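Local coordinates for cytochrome C, class II (Shewanella frigidimarina, PDB 4ULV), which carries a covalently attached heme c in a helical bundle and probably takes part in electron transfer or the sensing of diatomic gases, at residues A[41-46]-A[95-100]. Residue numbers count along the deposited sequence, not the author numbering.
Sequences FSTRAD and LAVAAK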
ATOM      1  N   PHE A  41       1.594  15.956  -4.827  1.00  8.64           N
ATOM      2  CA  PHE A  41       1.221  15.220  -6.038  1.00  9.84           C
ATOM      3  C   PHE A  41       2.285  14.145  -6.360  1.00  8.79           C
ATOM      4  O   PHE A  41       1.960  13.026  -6.780  1.00  9.28           O
ATOM      5  CB  PHE A  41       1.035  16.208  -7.217  1.00  9.52           C
ATOM      6  CG  PHE A  41       0.558  15.593  -8.492  1.00  9.63           C
ATOM      7  CD1 PHE A  41       1.440  15.031  -9.389  1.00 10.79           C
ATOM      8  CD2 PHE A  41      -0.815  15.603  -8.828  1.00 10.67           C
ATOM      9  CE1 PHE A  41       1.010  14.420 -10.533  1.00 10.65           C
ATOM     10  CE2 PHE A  41      -1.260  15.043 -10.015  1.00 11.14           C
ATOM     11  CZ  PHE A  41      -0.356  14.494 -10.879  1.00  9.31           C
ATOM     12  N   SER A  42       3.562  14.563  -6.284  1.00  8.41           N
ATOM     13  CA  SER A  42       4.667  13.651  -6.584  1.00  8.52           C
ATOM     14  C   SER A  42       4.697  12.442  -5.633  1.00  8.49           C
ATOM     15  O   SER A  42       4.851  11.348  -6.055  1.00  9.10           O
ATOM     16  CB  SER A  42       5.997  14.400  -6.502  1.00 11.05           C
ATOM     17  OG  SER A  42       7.066  13.479  -6.640  1.00 11.26           O
ATOM     18  N   THR A  43       4.555  12.725  -4.357  1.00  8.69           N
ATOM     19  CA  THR A  43       4.645  11.604  -3.392  1.00  9.72           C
ATOM     20  C   THR A  43       3.401  10.665  -3.516  1.00  9.49           C
ATOM     21  O   THR A  43       3.562   9.435  -3.356  1.00 10.74           O
ATOM     22  CB  THR A  43       4.940  12.103  -1.994  1.00 11.11           C
ATOM     23  OG1 THR A  43       5.714  11.095  -1.309  1.00 14.63           O
ATOM     24  CG2 THR A  43       3.694  12.461  -1.275  1.00 10.63           C
ATOM     25  N   ARG A  44       2.266  11.228  -3.924  1.00  9.05           N
ATOM     26  CA  ARG A  44       1.124  10.403  -4.250  1.00 10.00           C
ATOM     27  C   ARG A  44       1.376   9.552  -5.459  1.00  8.57           C
ATOM     28  O   ARG A  44       0.971   8.384  -5.515  1.00  9.91           O
ATOM     29  CB  ARG A  44      -0.168  11.203  -4.351  1.00 10.90           C
ATOM     30  CG  ARG A  44      -0.553  11.772  -2.967  1.00 12.85           C
ATOM     31  CD  ARG A  44      -1.996  11.798  -2.797  1.00 12.99           C
ATOM     32  NE  ARG A  44      -2.390  12.627  -1.724  1.00 10.11           N
ATOM     33  CZ  ARG A  44      -2.456  12.221  -0.462  1.00 11.71           C
ATOM     34  NH1 ARG A  44      -2.069  11.005  -0.148  1.00 11.60           N
ATOM     35  NH2 ARG A  44      -2.902  13.075   0.435  1.00 13.87           N
ATOM     36  N   ALA A  45       2.052  10.138  -6.465  1.00  8.78           N
ATOM     37  CA  ALA A  45       2.389   9.334  -7.607  1.00  8.46           C
ATOM     38  C   ALA A  45       3.339   8.199  -7.230  1.00  7.95           C
ATOM     39  O   ALA A  45       3.212   7.060  -7.726  1.00  9.06           O
ATOM     40  CB  ALA A  45       3.036  10.239  -8.696  1.00  7.96           C
ATOM     41  N   ASP A  46       4.282   8.472  -6.337  1.00  7.66           N
ATOM     42  CA  ASP A  46       5.188   7.413  -5.859  1.00  8.31           C
ATOM     43  C   ASP A  46       4.367   6.362  -5.070  1.00  8.34           C
ATOM     44  O   ASP A  46       4.579   5.167  -5.253  1.00  9.28           O
ATOM     45  CB  ASP A  46       6.278   8.027  -4.982  1.00  8.72           C
ATOM     46  CG  ASP A  46       7.262   8.933  -5.767  1.00 10.53           C
ATOM     47  OD1 ASP A  46       7.506   8.603  -6.927  1.00 13.41           O
ATOM     48  OD2 ASP A  46       7.714   9.973  -5.237  1.00 13.11           O
ATOM     49  N   LEU A  95       4.078   7.824 -14.470  1.00  9.62           N
ATOM     50  CA  LEU A  95       3.464   8.985 -13.859  1.00  9.63           C
ATOM     51  C   LEU A  95       4.285   9.563 -12.720  1.00  8.00           C
ATOM     52  O   LEU A  95       4.403  10.782 -12.543  1.00  9.17           O
ATOM     53  CB  LEU A  95       2.048   8.598 -13.349  1.00 10.31           C
ATOM     54  CG  LEU A  95       1.232   9.605 -12.546  1.00  9.20           C
ATOM     55  CD1 LEU A  95       1.035  10.906 -13.322  1.00 10.37           C
ATOM     56  CD2 LEU A  95      -0.133   9.014 -12.167  1.00 11.15           C
ATOM     57  N   ALA A  96       4.835   8.651 -11.910  1.00  8.91           N
ATOM     58  CA  ALA A  96       5.747   9.080 -10.849  1.00  8.85           C
ATOM     59  C   ALA A  96       6.962   9.852 -11.407  1.00  9.02           C
ATOM     60  O   ALA A  96       7.378  10.848 -10.810  1.00 10.19           O
ATOM     61  CB  ALA A  96       6.167   7.926  -9.970  1.00  9.58           C
ATOM     62  N   VAL A  97       7.526   9.372 -12.533  1.00  8.80           N
ATOM     63  CA  VAL A  97       8.640  10.107 -13.168  1.00  9.22           C
ATOM     64  C   VAL A  97       8.132  11.471 -13.652  1.00  9.52           C
ATOM     65  O   VAL A  97       8.797  12.490 -13.390  1.00 11.21           O
ATOM     66  CB  VAL A  97       9.258   9.269 -14.340  1.00 10.22           C
ATOM     67  CG1 VAL A  97      10.217  10.073 -15.144  1.00  9.63           C
ATOM     68  CG2 VAL A  97       9.975   8.033 -13.818  1.00 13.98           C
ATOM     69  N   ALA A  98       6.968  11.513 -14.333  1.00  9.11           N
ATOM     70  CA  ALA A  98       6.485  12.778 -14.854  1.00 10.62           C
ATOM     71  C   ALA A  98       6.243  13.794 -13.746  1.00  9.38           C
ATOM     72  O   ALA A  98       6.480  14.989 -13.874  1.00 11.56           O
ATOM     73  CB  ALA A  98       5.169  12.545 -15.624  1.00 10.48           C
ATOM     74  N   ALA A  99       5.797  13.277 -12.581  1.00  8.91           N
ATOM     75  CA  ALA A  99       5.549  14.132 -11.445  1.00 10.53           C
ATOM     76  C   ALA A  99       6.779  14.776 -10.799  1.00 10.87           C
ATOM     77  O   ALA A  99       6.660  15.695 -10.006  1.00 13.32           O
ATOM     78  CB  ALA A  99       4.774  13.349 -10.370  1.00  9.70           C
ATOM     79  N   LYS A 100       7.960  14.311 -11.190  1.00 10.51           N
ATOM     80  CA  LYS A 100       9.184  14.946 -10.743  1.00 11.36           C
ATOM     81  C   LYS A 100       9.577  16.185 -11.567  1.00 13.18           C
ATOM     82  O   LYS A 100      10.561  16.800 -11.242  1.00 21.08           O
ATOM     83  CB  LYS A 100      10.359  13.942 -10.734  1.00 11.83           C
ATOM     84  CG  LYS A 100      10.109  12.672  -9.964  1.00 12.29           C
ATOM     85  CD  LYS A 100       9.648  12.981  -8.578  1.00 11.11           C
ATOM     86  CE  LYS A 100       9.382  11.701  -7.745  1.00 10.03           C
ATOM     87  NZ  LYS A 100       7.944  11.225  -7.998  1.00  9.98           N
TER
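A close helix-helix packing, apolar inside and with a salt bridge along its exposed side, joins helix 38-51 to the C-terminal end of helix 78-98. Small residues permit the close approach: the CA atoms of Ala-45 and Ala-96 lie 4.7 Å apart, those of Ser-42 and Ala-99 5.0 Å. The methyl of Ala-45 points at the partner, its CB 3.7 Å from Ala-96 CA and 3.9 Å from Ala-99 CB; a single methyl fits the narrow gap between the backbones. Phe-41, whose ring is large enough to touch three other helices, brings its edge to Ala-99, CD1 to CB 3.9 Å, and reaches Met-26 of helix 5-30 and Ile-107 of helix 104-125. All four long helices of the cytochrome c' bundle thus meet here, beyond one end of the heme, which lies about 7 Å from the Leu-95 side chain. On the solvent side, Lys-100 has a chain long enough to fold back along its own segment, where its NZ donates to Ala-96 O (2.9 Å). Ser-42 and Asp-46 are one helical turn apart, so both can meet this ammonium group: NZ of Lys-100 donates to Ser-42 OG (2.8 Å) and forms a salt bridge with Asp-46 OD1 (2.9 Å).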